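Local coordinates for protein UDP-glucose 4-epimerase (Campylobacter jejuni subsp. jejuni serotype O:2, PDB 7K3P) that interconverts UDP-glucose and UDP-galactose, and probably their N-acetylated counterparts, inverting the sugar at C4 with the help of bound NAD, at residues A[74-79]-A[114-119]; A[81-86]-A[126-131]; A[120-125]-A[131-136]; A[175-178]-A[184-187]; A[259-262]-A[267-270]. The protein carries 2 engineered substitutions. All blocks are in the same frame, centred on the assembly; numbering follows the deposited sequence.

Contact 1. Residues A[74-79]-A[114-119]; sequences SDFQGV and NTVNTT
Phe76 and Val116 make the apolar half of the contact. The ring tip, CZ, lies 3.6 Å from Val116 CG1, and the methyl sits near the ring plane, so it meets the edge of the ring and not a face. With CG of Phe76 anti to the carbonyl carbon (chi1 -67°), the ring reaches across to helix 107-127. Phe76 also packs on Met112 of the second subunit, and Val116 on its own counterpart there, which places this pair in the dimer interface.

These two helices flank the parallel sheet of the NAD-binding Rossmann-type domain, and 74-79 holds the start of helix 76-86. Asp75 caps that helix: its OD1 accepts from Gly78 N at 3.0 Å with an N-H...O angle of 161°, the donor arriving from above the carboxylate plane.

The polar half centres on Asn117, whose side chain also touches the bound NAD. Its OD1 is 3.3 Å from Ser74 CA and 3.6 Å from Phe76 CE1, near the plane of that ring; amide and ring planes stand 83° apart. No hydrogen bond joins the two segments; the nearest atom to the carboxamide oxygen across the contact is the Ser74 alpha carbon.

Within helix 107-127, Thr118 OG1 donates to Asn114 O at 2.7 Å, and Thr119 OG1 to Thr115 O at 2.6 Å. Each carbonyl also accepts the backbone N-H of the same threonine, so two donors grip each oxygen.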
# COMPACT_ATOMS: atom_id res chain seq x y z
N SER A 74 10.20 -3.84 -13.15
CA SER A 74 10.93 -4.16 -11.91
C SER A 74 12.41 -3.74 -11.98
O SER A 74 13.09 -3.71 -10.95
CB SER A 74 10.82 -5.65 -11.57
OG SER A 74 11.46 -6.42 -12.56
N ASP A 75 12.90 -3.43 -13.17
CA ASP A 75 14.27 -2.89 -13.32
C ASP A 75 14.16 -1.38 -13.15
O ASP A 75 13.95 -0.64 -14.14
CB ASP A 75 14.84 -3.26 -14.71
CG ASP A 75 16.09 -2.45 -15.08
OD1 ASP A 75 16.70 -1.83 -14.19
OD2 ASP A 75 16.44 -2.42 -16.29
N PHE A 76 14.30 -0.91 -11.90
CA PHE A 76 13.99 0.49 -11.60
C PHE A 76 14.93 1.46 -12.32
O PHE A 76 14.52 2.54 -12.74
CB PHE A 76 14.00 0.79 -10.10
CG PHE A 76 12.89 0.11 -9.32
CD1 PHE A 76 11.87 -0.58 -9.96
CD2 PHE A 76 12.89 0.17 -7.91
CE1 PHE A 76 10.85 -1.23 -9.22
CE2 PHE A 76 11.88 -0.47 -7.17
CZ PHE A 76 10.86 -1.16 -7.83
N GLN A 77 16.20 1.08 -12.44
CA GLN A 77 17.19 1.95 -13.07
C GLN A 77 16.87 2.10 -14.55
O GLN A 77 16.97 3.19 -15.10
CB GLN A 77 18.61 1.39 -12.92
CG GLN A 77 19.69 2.27 -13.57
CD GLN A 77 19.84 3.61 -12.86
OE1 GLN A 77 19.65 3.70 -11.64
NE2 GLN A 77 20.18 4.66 -13.61
N GLY A 78 16.49 1.00 -15.19
CA GLY A 78 16.15 0.99 -16.59
C GLY A 78 14.94 1.88 -16.86
O GLY A 78 14.85 2.54 -17.90
N VAL A 79 14.00 1.89 -15.91
CA VAL A 79 12.82 2.74 -16.03
C VAL A 79 13.22 4.20 -15.90
O VAL A 79 12.83 5.03 -16.71
CB VAL A 79 11.76 2.39 -14.95
CG1 VAL A 79 10.68 3.48 -14.84
CG2 VAL A 79 11.14 1.03 -15.25
N ASN A 114 2.41 -5.16 -8.97
CA ASN A 114 1.48 -4.04 -9.02
C ASN A 114 1.96 -2.86 -8.17
O ASN A 114 2.49 -1.88 -8.70
CB ASN A 114 0.08 -4.52 -8.64
CG ASN A 114 -0.45 -5.56 -9.60
OD1 ASN A 114 0.18 -5.87 -10.62
ND2 ASN A 114 -1.63 -6.10 -9.30
N THR A 115 1.82 -2.96 -6.85
CA THR A 115 2.12 -1.83 -5.96
C THR A 115 3.57 -1.34 -6.01
O THR A 115 3.83 -0.13 -6.07
CB THR A 115 1.78 -2.20 -4.52
OG1 THR A 115 0.48 -2.82 -4.49
CG2 THR A 115 1.79 -0.98 -3.64
N VAL A 116 4.52 -2.26 -5.95
CA VAL A 116 5.93 -1.87 -5.93
C VAL A 116 6.37 -1.25 -7.26
O VAL A 116 6.95 -0.18 -7.28
CB VAL A 116 6.84 -3.05 -5.54
CG1 VAL A 116 8.30 -2.75 -5.89
CG2 VAL A 116 6.71 -3.35 -4.05
N ASN A 117 6.09 -1.94 -8.36
CA ASN A 117 6.50 -1.42 -9.67
C ASN A 117 5.82 -0.10 -9.95
O ASN A 117 6.42 0.82 -10.54
CB ASN A 117 6.17 -2.43 -10.78
CG ASN A 117 7.15 -3.58 -10.82
OD1 ASN A 117 8.17 -3.52 -10.16
ND2 ASN A 117 6.84 -4.64 -11.57
N THR A 118 4.57 0.01 -9.54
CA THR A 118 3.82 1.25 -9.77
C THR A 118 4.40 2.38 -8.94
O THR A 118 4.47 3.52 -9.39
CB THR A 118 2.30 1.06 -9.51
OG1 THR A 118 1.79 0.12 -10.45
CG2 THR A 118 1.56 2.39 -9.69
N THR A 119 4.84 2.07 -7.72
CA THR A 119 5.41 3.10 -6.87
C THR A 119 6.69 3.68 -7.48
O THR A 119 6.88 4.91 -7.53
CB THR A 119 5.69 2.58 -5.44
OG1 THR A 119 4.46 2.09 -4.88
CG2 THR A 119 6.25 3.68 -4.56

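Contact 2. Residues A[81-86]-A[126-131]; sequences ALFERE and LQTGVN
Glu84 and Thr128 bring the backbones nearest, CA to CA 5.9 Å, at the point where the chain leaves helix 107-127: Thr128 is the first residue to depart from helical torsions, and Gly129 follows with a positive phi of 72°.

Two side chains of helix 76-86 meet Thr128. Phe83 CB lies 3.6 Å from Thr128 OG1, and the same hydroxyl stands near the plane of the Phe83 ring, at its edge beside CD2. Thr128 OG1 falls between its backbone N and carbonyl carbon (chi1 62°), which turns the hydroxyl to Phe83 and puts CG2 on the side of Glu84. There the methyl is met by the carboxylate, with Glu84 OE1 at 3.6 Å from Thr128 CG2; the bend of the glutamate chain at chi2 (-70°) brings the carboxylate to the methyl. Val130 is a further partner of Phe83, its CG2 3.7 Å from Phe83 CD2 and approaching the ring obliquely. Phe83 also makes an edge-to-face pair with Phe88 and packs on Leu121 and Cys125, so the contact continues into the helix-sheet core.

A water donates to Phe83 O at 2.8 Å and, weakly, to Thr128 OG1 at 3.4 Å, while that hydroxyl is hydrogen-bonded to Thr124 O. With no direct hydrogen bond between them, the segments are joined by van der Waals contact and this one water bridge, weak on its threonine side.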
# COMPACT_ATOMS: atom_id res chain seq x y z
N ALA A 81 16.02 5.56 -16.45
CA ALA A 81 16.82 5.99 -17.60
C ALA A 81 15.94 6.19 -18.84
O ALA A 81 16.14 7.15 -19.59
CB ALA A 81 17.94 4.98 -17.89
N LEU A 82 14.99 5.29 -19.07
CA LEU A 82 14.05 5.46 -20.19
C LEU A 82 13.33 6.81 -20.06
O LEU A 82 13.28 7.60 -21.02
CB LEU A 82 13.05 4.31 -20.25
CG LEU A 82 11.90 4.43 -21.25
CD1 LEU A 82 12.40 4.31 -22.70
CD2 LEU A 82 10.83 3.37 -20.98
N PHE A 83 12.83 7.10 -18.87
CA PHE A 83 12.14 8.36 -18.60
C PHE A 83 13.03 9.61 -18.69
O PHE A 83 12.58 10.67 -19.15
CB PHE A 83 11.45 8.31 -17.24
CG PHE A 83 10.14 7.56 -17.26
CD1 PHE A 83 10.09 6.25 -17.73
CD2 PHE A 83 8.96 8.16 -16.82
CE1 PHE A 83 8.89 5.55 -17.77
CE2 PHE A 83 7.76 7.46 -16.85
CZ PHE A 83 7.72 6.16 -17.32
N GLU A 84 14.29 9.51 -18.23
CA GLU A 84 15.22 10.63 -18.42
C GLU A 84 15.47 10.91 -19.91
O GLU A 84 15.54 12.07 -20.33
CB GLU A 84 16.56 10.38 -17.73
CG GLU A 84 16.50 10.47 -16.23
CD GLU A 84 16.29 11.89 -15.73
OE1 GLU A 84 16.16 12.07 -14.50
OE2 GLU A 84 16.28 12.82 -16.58
N ARG A 85 15.60 9.85 -20.70
CA ARG A 85 15.92 10.00 -22.12
C ARG A 85 14.73 10.48 -22.93
O ARG A 85 14.87 11.38 -23.75
CB ARG A 85 16.44 8.68 -22.72
CG ARG A 85 17.83 8.25 -22.21
CD ARG A 85 18.37 7.11 -23.06
NE ARG A 85 17.33 6.13 -23.39
CZ ARG A 85 17.03 5.07 -22.65
NH1 ARG A 85 17.70 4.82 -21.53
NH2 ARG A 85 16.05 4.24 -23.04
N GLU A 86 13.56 9.89 -22.69
CA GLU A 86 12.40 10.16 -23.54
C GLU A 86 11.59 11.40 -23.15
O GLU A 86 10.97 12.02 -24.01
CB GLU A 86 11.49 8.93 -23.59
CG GLU A 86 12.12 7.73 -24.28
CD GLU A 86 12.34 7.95 -25.78
OE1 GLU A 86 11.68 8.83 -26.37
OE2 GLU A 86 13.18 7.23 -26.34
N LEU A 126 7.52 11.75 -11.36
CA LEU A 126 7.74 12.99 -10.63
C LEU A 126 9.13 13.58 -10.89
O LEU A 126 9.29 14.80 -10.97
CB LEU A 126 7.55 12.77 -9.12
CG LEU A 126 6.13 12.60 -8.57
CD1 LEU A 126 6.16 12.18 -7.09
CD2 LEU A 126 5.32 13.90 -8.74
N GLN A 127 10.13 12.71 -11.00
CA GLN A 127 11.52 13.15 -11.14
C GLN A 127 11.81 13.66 -12.55
O GLN A 127 12.73 14.44 -12.74
CB GLN A 127 12.49 12.02 -10.76
CG GLN A 127 12.60 11.84 -9.24
CD GLN A 127 13.43 10.62 -8.83
OE1 GLN A 127 13.77 9.76 -9.65
NE2 GLN A 127 13.76 10.55 -7.54
N THR A 128 11.04 13.20 -13.52
CA THR A 128 11.32 13.46 -14.93
C THR A 128 10.22 14.28 -15.63
O THR A 128 10.18 14.34 -16.86
CB THR A 128 11.53 12.16 -15.70
OG1 THR A 128 10.32 11.38 -15.65
CG2 THR A 128 12.68 11.36 -15.07
N GLY A 129 9.34 14.90 -14.84
CA GLY A 129 8.32 15.79 -15.39
C GLY A 129 7.17 15.15 -16.16
O GLY A 129 6.55 15.79 -17.04
N VAL A 130 6.87 13.89 -15.86
CA VAL A 130 5.71 13.26 -16.47
C VAL A 130 4.57 13.64 -15.54
O VAL A 130 4.49 13.12 -14.41
CB VAL A 130 5.84 11.74 -16.58
CG1 VAL A 130 4.69 11.19 -17.39
CG2 VAL A 130 7.16 11.36 -17.24
N ASN A 131 3.74 14.57 -15.97
CA ASN A 131 2.78 15.18 -15.06
C ASN A 131 1.32 14.82 -15.32
O ASN A 131 0.41 15.39 -14.72
CB ASN A 131 3.00 16.69 -15.00
CG ASN A 131 4.07 17.07 -13.99
OD1 ASN A 131 4.13 16.50 -12.90
ND2 ASN A 131 4.93 18.03 -14.35
O HOH W 1 9.83 10.95 -18.94

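Contact 3. Residues A[120-125]-A[131-136]; sequences NLIETC and NKFIFS. With NAD (nicotinamide-adenine-dinucleotide), chain C.
Phe133 leaves strand 132-136 toward helix 120-125 and spans much of the space between them; the axes of the two short segments approach to 10.3 Å and run nearly antiparallel at 162°. From CB, the chain turns with CG anti to the backbone N (chi1 -165°), carrying the ring from the sheet to the helix. CD2, the first ring atom to touch, meets Cys125 SG at 3.7 Å. The sulfur sits near the ring plane, 4.9 Å from the centroid and 74° off the ring normal, which makes this a sulfur-aromatic contact at the edge. Next along the ring, CE2 meets Ile122 CG1 at 3.7 Å and has Cys125 SG at 3.9 Å. Leu121 is more distant, its CG 4.4 Å from Phe133 CE2. At the tip, CZ has Ile122 CG1 at 4.1 Å; the isoleucine and phenylalanine side chains cross at about a right angle.

The two elements are the helix and the following strand of the alternating Rossmann-type fold, with strand 132-136 hydrogen-bonded between 90-93 and 184-189. At the C-terminal end of the strand, Ser136 reaches the cofactor: its CB is 3.7 Å from NAD O4D, and its OG bonds to His255 NE2.

All four residues that touch are buried, and no hydrogen bond crosses between the segments, so helix and strand are held here by carbon and sulfur packing, with Phe133 as the common partner.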
# COMPACT_ATOMS: atom_id res chain seq x y z
N ASN A 120 7.59 2.82 -7.94
CA ASN A 120 8.79 3.34 -8.59
C ASN A 120 8.42 4.17 -9.82
O ASN A 120 9.03 5.21 -10.09
CB ASN A 120 9.72 2.22 -9.00
CG ASN A 120 10.88 2.74 -9.82
OD1 ASN A 120 11.74 3.44 -9.28
ND2 ASN A 120 10.89 2.45 -11.12
N LEU A 121 7.44 3.69 -10.58
CA LEU A 121 6.98 4.39 -11.78
C LEU A 121 6.52 5.80 -11.44
O LEU A 121 6.87 6.76 -12.13
CB LEU A 121 5.86 3.59 -12.44
CG LEU A 121 5.49 3.84 -13.89
CD1 LEU A 121 6.71 3.82 -14.80
CD2 LEU A 121 4.48 2.78 -14.34
N ILE A 122 5.74 5.94 -10.38
CA ILE A 122 5.28 7.26 -9.95
C ILE A 122 6.43 8.16 -9.53
O ILE A 122 6.49 9.33 -9.94
CB ILE A 122 4.23 7.16 -8.83
CG1 ILE A 122 2.95 6.49 -9.36
CG2 ILE A 122 3.91 8.55 -8.25
CD1 ILE A 122 2.05 5.91 -8.23
N GLU A 123 7.34 7.63 -8.71
CA GLU A 123 8.50 8.43 -8.31
C GLU A 123 9.26 8.93 -9.54
O GLU A 123 9.68 10.08 -9.59
CB GLU A 123 9.45 7.66 -7.39
CG GLU A 123 10.64 8.53 -6.97
CD GLU A 123 11.55 7.83 -5.98
OE1 GLU A 123 12.19 6.82 -6.37
OE2 GLU A 123 11.63 8.28 -4.82
N THR A 124 9.42 8.05 -10.53
CA THR A 124 10.12 8.37 -11.77
C THR A 124 9.37 9.44 -12.59
O THR A 124 9.99 10.34 -13.17
CB THR A 124 10.34 7.10 -12.61
OG1 THR A 124 11.21 6.20 -11.90
CG2 THR A 124 10.95 7.43 -13.95
N CYS A 125 8.04 9.34 -12.64
CA CYS A 125 7.23 10.37 -13.31
C CYS A 125 7.53 11.72 -12.68
O CYS A 125 7.78 12.70 -13.38
CB CYS A 125 5.71 10.05 -13.23
SG CYS A 125 5.25 8.72 -14.33
N ASN A 131 3.74 14.57 -15.97
CA ASN A 131 2.78 15.18 -15.06
C ASN A 131 1.32 14.82 -15.32
O ASN A 131 0.41 15.39 -14.72
CB ASN A 131 3.00 16.69 -15.00
CG ASN A 131 4.07 17.07 -13.99
OD1 ASN A 131 4.13 16.50 -12.90
ND2 ASN A 131 4.93 18.03 -14.35
N LYS A 132 1.11 13.89 -16.24
CA LYS A 132 -0.21 13.29 -16.44
C LYS A 132 -0.08 11.77 -16.35
O LYS A 132 0.66 11.16 -17.12
CB LYS A 132 -0.80 13.72 -17.79
CG LYS A 132 -1.12 15.23 -17.84
CD LYS A 132 -1.40 15.69 -19.26
CE LYS A 132 -1.65 17.21 -19.28
NZ LYS A 132 -1.92 17.66 -20.66
N PHE A 133 -0.80 11.18 -15.40
CA PHE A 133 -0.70 9.74 -15.14
C PHE A 133 -2.09 9.10 -15.21
O PHE A 133 -2.93 9.39 -14.36
CB PHE A 133 -0.08 9.54 -13.75
CG PHE A 133 0.42 8.13 -13.49
CD1 PHE A 133 -0.47 7.06 -13.43
CD2 PHE A 133 1.77 7.90 -13.27
CE1 PHE A 133 -0.00 5.76 -13.17
CE2 PHE A 133 2.25 6.62 -13.02
CZ PHE A 133 1.36 5.54 -12.97
N ILE A 134 -2.35 8.26 -16.21
CA ILE A 134 -3.64 7.58 -16.25
C ILE A 134 -3.43 6.15 -15.72
O ILE A 134 -2.62 5.38 -16.25
CB ILE A 134 -4.29 7.63 -17.67
CG1 ILE A 134 -4.67 9.08 -18.03
CG2 ILE A 134 -5.56 6.77 -17.70
CD1 ILE A 134 -3.63 9.79 -18.80
N PHE A 135 -4.13 5.83 -14.63
CA PHE A 135 -3.93 4.54 -13.95
C PHE A 135 -5.14 3.63 -14.10
O PHE A 135 -6.27 4.00 -13.72
CB PHE A 135 -3.64 4.78 -12.47
CG PHE A 135 -3.42 3.52 -11.67
CD1 PHE A 135 -2.56 2.53 -12.13
CD2 PHE A 135 -4.04 3.35 -10.43
CE1 PHE A 135 -2.34 1.35 -11.38
CE2 PHE A 135 -3.82 2.19 -9.66
CZ PHE A 135 -2.96 1.20 -10.14
N SER A 136 -4.92 2.44 -14.68
CA SER A 136 -5.94 1.41 -14.72
C SER A 136 -6.06 0.77 -13.34
O SER A 136 -5.26 -0.11 -12.99
CB SER A 136 -5.57 0.33 -15.73
OG SER A 136 -5.32 0.88 -16.99
PA NAD C . -2.96 -7.95 -19.59
O1A NAD C . -2.24 -9.05 -18.86
O2A NAD C . -3.40 -8.41 -20.95
O5B NAD C . -2.01 -6.71 -19.81
C5B NAD C . -0.95 -6.53 -18.93
C4B NAD C . 0.27 -6.18 -19.69
O4B NAD C . 1.27 -5.65 -18.87
C3B NAD C . 0.86 -7.44 -20.40
O3B NAD C . 1.11 -7.33 -21.86
C2B NAD C . 2.08 -7.80 -19.52
O2B NAD C . 3.08 -8.43 -20.21
C1B NAD C . 2.46 -6.43 -19.05
N9A NAD C . 3.27 -6.46 -17.82
C8A NAD C . 2.95 -7.07 -16.66
N7A NAD C . 3.94 -6.90 -15.76
C5A NAD C . 4.93 -6.19 -16.32
C6A NAD C . 6.18 -5.73 -15.89
N6A NAD C . 6.62 -6.01 -14.54
N1A NAD C . 6.96 -5.00 -16.71
C2A NAD C . 6.58 -4.72 -17.97
N3A NAD C . 5.37 -5.16 -18.45
C4A NAD C . 4.53 -5.89 -17.65
O3 NAD C . -4.20 -7.50 -18.70
PN NAD C . -5.36 -6.56 -19.22
O1N NAD C . -4.98 -5.92 -20.55
O2N NAD C . -6.59 -7.41 -19.38
O5D NAD C . -5.60 -5.45 -18.13
C5D NAD C . -4.72 -4.35 -18.09
C4D NAD C . -4.98 -3.47 -16.88
O4D NAD C . -6.35 -3.19 -16.74
C3D NAD C . -4.43 -4.02 -15.57
O3D NAD C . -3.92 -2.99 -14.82
C2D NAD C . -5.60 -4.54 -14.84
O2D NAD C . -5.45 -4.55 -13.47
C1D NAD C . -6.71 -3.60 -15.36
N1N NAD C . -8.13 -4.17 -15.28
C2N NAD C . -8.41 -5.22 -16.14
C3N NAD C . -9.68 -5.79 -16.13
C7N NAD C . -9.99 -6.94 -17.06
O7N NAD C . -9.14 -7.40 -17.81
N7N NAD C . -11.30 -7.50 -17.04
C4N NAD C . -10.64 -5.30 -15.27
C5N NAD C . -10.36 -4.26 -14.42
C6N NAD C . -9.08 -3.67 -14.42

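Contact 4. Residues A[175-178]-A[184-187]; sequences DASM and KHCI
Ser177 sets its hydroxyl against the imidazole edge of His185: His185 ND1 donates a hydrogen bond to Ser177 OG at 2.7 Å. The oxygen is only 5° out of the ring plane, as expected for an N-H that points along the plane of the ring. Ser177 CB is in that plane too, 3.7 Å from His185 CE1, so the serine meets the ring at its rim and not over a face.

Torsions on each side make the meeting possible. CG of His185 lies between the backbone N and the carbonyl carbon (chi1 68°), which puts the ring on the helix side, and chi2 (-93°) sets its ND1 edge to the serine, while Ser177 OG is beside its own backbone N and faces the strand. The nearest alpha carbons, Ser177 and Lys184, are 6.2 Å apart.

Helix 161-179 leads through a short loop into strand 184-189, a helix-to-strand step of the parallel Rossmann-type sheet, and the hydrogen bond joins the last turn of the helix to the first residues of the strand. Ser177 OG is also hydrogen-bonded to Phe183 O in that loop, so the hydroxyl links the ring to the connecting chain. His185 N in turn bonds to Ser267 OG, next to the edge strand 268-271.

On the far side of the helix, Asp175 points away from the strand and binds the second subunit, through a salt bridge to its Arg164 and a hydrogen bond to its Tyr111.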
# COMPACT_ATOMS: atom_id res chain seq x y z
N ASP A 175 -1.30 10.92 -2.76
CA ASP A 175 -0.26 11.63 -2.00
C ASP A 175 0.74 12.34 -2.92
O ASP A 175 1.21 13.42 -2.59
CB ASP A 175 0.48 10.69 -1.04
CG ASP A 175 -0.29 10.43 0.23
OD1 ASP A 175 -1.22 11.21 0.50
OD2 ASP A 175 0.02 9.46 0.97
N ALA A 176 1.05 11.73 -4.06
CA ALA A 176 1.96 12.33 -5.02
C ALA A 176 1.40 13.67 -5.53
O ALA A 176 2.11 14.67 -5.60
CB ALA A 176 2.22 11.39 -6.17
N SER A 177 0.11 13.67 -5.88
CA SER A 177 -0.54 14.88 -6.37
C SER A 177 -0.68 15.96 -5.30
O SER A 177 -0.62 17.14 -5.61
CB SER A 177 -1.91 14.55 -6.97
OG SER A 177 -1.76 13.96 -8.25
N MET A 178 -0.86 15.56 -4.05
CA MET A 178 -1.01 16.56 -3.01
C MET A 178 0.33 17.24 -2.70
O MET A 178 0.37 18.42 -2.39
CB MET A 178 -1.65 15.97 -1.75
CG MET A 178 -0.71 15.21 -0.83
SD MET A 178 0.20 16.24 0.36
CE MET A 178 0.85 14.96 1.45
N LYS A 184 -0.59 15.45 -12.23
CA LYS A 184 -2.01 15.09 -12.38
C LYS A 184 -2.21 13.60 -12.65
O LYS A 184 -1.55 13.01 -13.52
CB LYS A 184 -2.66 15.87 -13.52
CG LYS A 184 -2.88 17.37 -13.30
CD LYS A 184 -3.69 17.89 -14.49
CE LYS A 184 -3.97 19.39 -14.44
NZ LYS A 184 -4.64 19.77 -15.73
N HIS A 185 -3.15 13.00 -11.94
CA HIS A 185 -3.46 11.59 -12.14
C HIS A 185 -4.94 11.44 -12.42
O HIS A 185 -5.76 12.17 -11.88
CB HIS A 185 -3.09 10.77 -10.90
CG HIS A 185 -3.94 11.05 -9.70
ND1 HIS A 185 -3.59 11.98 -8.74
CD2 HIS A 185 -5.11 10.50 -9.28
CE1 HIS A 185 -4.51 12.00 -7.79
NE2 HIS A 185 -5.45 11.12 -8.09
N CYS A 186 -5.28 10.48 -13.28
CA CYS A 186 -6.66 10.10 -13.44
C CYS A 186 -6.76 8.59 -13.27
O CYS A 186 -6.15 7.83 -14.02
CB CYS A 186 -7.17 10.49 -14.82
SG CYS A 186 -8.97 10.32 -14.97
N ILE A 187 -7.53 8.16 -12.28
CA ILE A 187 -7.68 6.75 -11.99
C ILE A 187 -8.97 6.21 -12.59
O ILE A 187 -10.05 6.80 -12.39
CB ILE A 187 -7.71 6.50 -10.48
CG1 ILE A 187 -6.32 6.75 -9.88
CG2 ILE A 187 -8.20 5.07 -10.19
CD1 ILE A 187 -6.35 7.16 -8.41

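Contact 5. Residues A[259-262]-A[267-270]; sequences LDYL and SNVF
The last helix-to-strand connection of the parallel Rossmann-type sheet runs from helix 248-261 to strand 268-271, and an aromatic pair bridges the two. Phe270 presents its edge to a face of Tyr261: the stack is T-shaped, with centroids 5.2 Å apart and planes at 87°. Phe270 CZ sits over the centre of the tyrosine ring, 4.0 Å from Tyr261 CE2.

Beyond the ring, the phenol oxygen is engaged twice. Asn268 ND2 donates to Tyr261 OH at 3.0 Å, with an N-H...O angle of 161° and the oxygen close to the amide plane, while Tyr261 OH is itself hydrogen-bonded to Glu266 O. With CG of Tyr261 anti to the backbone N (chi1 165°), the ring points to the strand, where its face meets Phe270 and its hydroxyl meets Asn268. The other end of the asparagine amide is fixed as well, since Asn268 OD1 accepts from Val269 N at 3.0 Å and from Lys316 NZ.

Leu262 adds a looser apolar touch, its CD2 4.3 Å from Ser267 CA. Strand 268-271 forms an edge of the sheet within this chain, hydrogen-bonded to strand 184-189, and Phe270 packs on Cys186 there and on Ile317 and Leu320 of helix 315-320.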
# COMPACT_ATOMS: atom_id res chain seq x y z
N LEU A 259 -7.19 10.93 -20.59
CA LEU A 259 -6.02 11.76 -20.89
C LEU A 259 -6.49 13.13 -21.37
O LEU A 259 -6.02 14.16 -20.89
CB LEU A 259 -5.14 11.09 -21.95
CG LEU A 259 -3.91 11.92 -22.33
CD1 LEU A 259 -3.18 12.36 -21.07
CD2 LEU A 259 -3.00 11.13 -23.26
N ASP A 260 -7.45 13.13 -22.30
CA ASP A 260 -8.04 14.38 -22.80
C ASP A 260 -8.54 15.21 -21.63
O ASP A 260 -8.29 16.41 -21.56
CB ASP A 260 -9.19 14.09 -23.77
CG ASP A 260 -8.70 13.60 -25.12
OD1 ASP A 260 -7.52 13.88 -25.46
OD2 ASP A 260 -9.50 12.95 -25.85
N TYR A 261 -9.21 14.55 -20.69
CA TYR A 261 -9.76 15.24 -19.51
C TYR A 261 -8.69 15.97 -18.69
O TYR A 261 -8.95 17.04 -18.15
CB TYR A 261 -10.55 14.26 -18.62
CG TYR A 261 -10.84 14.80 -17.24
CD1 TYR A 261 -9.94 14.58 -16.21
CD2 TYR A 261 -12.01 15.51 -16.96
CE1 TYR A 261 -10.18 15.07 -14.94
CE2 TYR A 261 -12.26 16.01 -15.68
CZ TYR A 261 -11.33 15.78 -14.67
OH TYR A 261 -11.52 16.23 -13.39
N LEU A 262 -7.49 15.38 -18.58
CA LEU A 262 -6.42 15.99 -17.77
C LEU A 262 -5.78 17.25 -18.39
O LEU A 262 -4.94 17.91 -17.75
CB LEU A 262 -5.33 14.95 -17.40
CG LEU A 262 -5.65 13.92 -16.31
CD1 LEU A 262 -4.43 13.04 -16.01
CD2 LEU A 262 -6.12 14.59 -15.03
N SER A 267 -6.90 16.43 -11.00
CA SER A 267 -6.85 14.98 -10.78
C SER A 267 -8.25 14.45 -10.46
O SER A 267 -9.08 15.17 -9.89
CB SER A 267 -5.88 14.66 -9.64
OG SER A 267 -4.55 14.89 -10.06
N ASN A 268 -8.53 13.21 -10.84
CA ASN A 268 -9.85 12.64 -10.56
C ASN A 268 -9.87 11.13 -10.66
O ASN A 268 -8.92 10.52 -11.18
CB ASN A 268 -10.89 13.23 -11.53
CG ASN A 268 -12.19 13.60 -10.82
OD1 ASN A 268 -12.54 13.00 -9.80
ND2 ASN A 268 -12.90 14.58 -11.36
N VAL A 269 -10.95 10.53 -10.18
CA VAL A 269 -11.17 9.09 -10.33
C VAL A 269 -12.53 8.85 -10.98
O VAL A 269 -13.50 9.54 -10.65
CB VAL A 269 -11.04 8.36 -8.96
CG1 VAL A 269 -11.86 9.09 -7.89
CG2 VAL A 269 -11.43 6.90 -9.06
N PHE A 270 -12.59 7.92 -11.93
CA PHE A 270 -13.83 7.65 -12.65
C PHE A 270 -14.10 6.17 -12.69
O PHE A 270 -13.18 5.38 -12.99
CB PHE A 270 -13.74 8.10 -14.12
CG PHE A 270 -13.63 9.58 -14.33
CD1 PHE A 270 -14.71 10.41 -14.04
CD2 PHE A 270 -12.47 10.14 -14.85
CE1 PHE A 270 -14.62 11.78 -14.25
CE2 PHE A 270 -12.36 11.52 -15.05
CZ PHE A 270 -13.45 12.35 -14.75

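All five contacts lie in the NAD-binding Rossmann-type part of the chain. Contacts 1 and 2, their centres 13 Å apart, pair the same two helices, 76-86 and 107-127, and their segments alternate along the chain. Contact 3 continues from helix 107-127 onto strand 132-136, sharing Asn131 with contact 2. Contacts 4 and 5 follow in series, each joining a helix to the next strand, and strands 132-136, 184-189 and 268-271, used by contacts 3, 4 and 5, are consecutive neighbours in one parallel sheet. Contacts 1 and 5 are the extremes, about 23 Å between centres. Contacts 1 and 3 hold residues of the NAD pocket, linking the helix and sheet packing to the cofactor site.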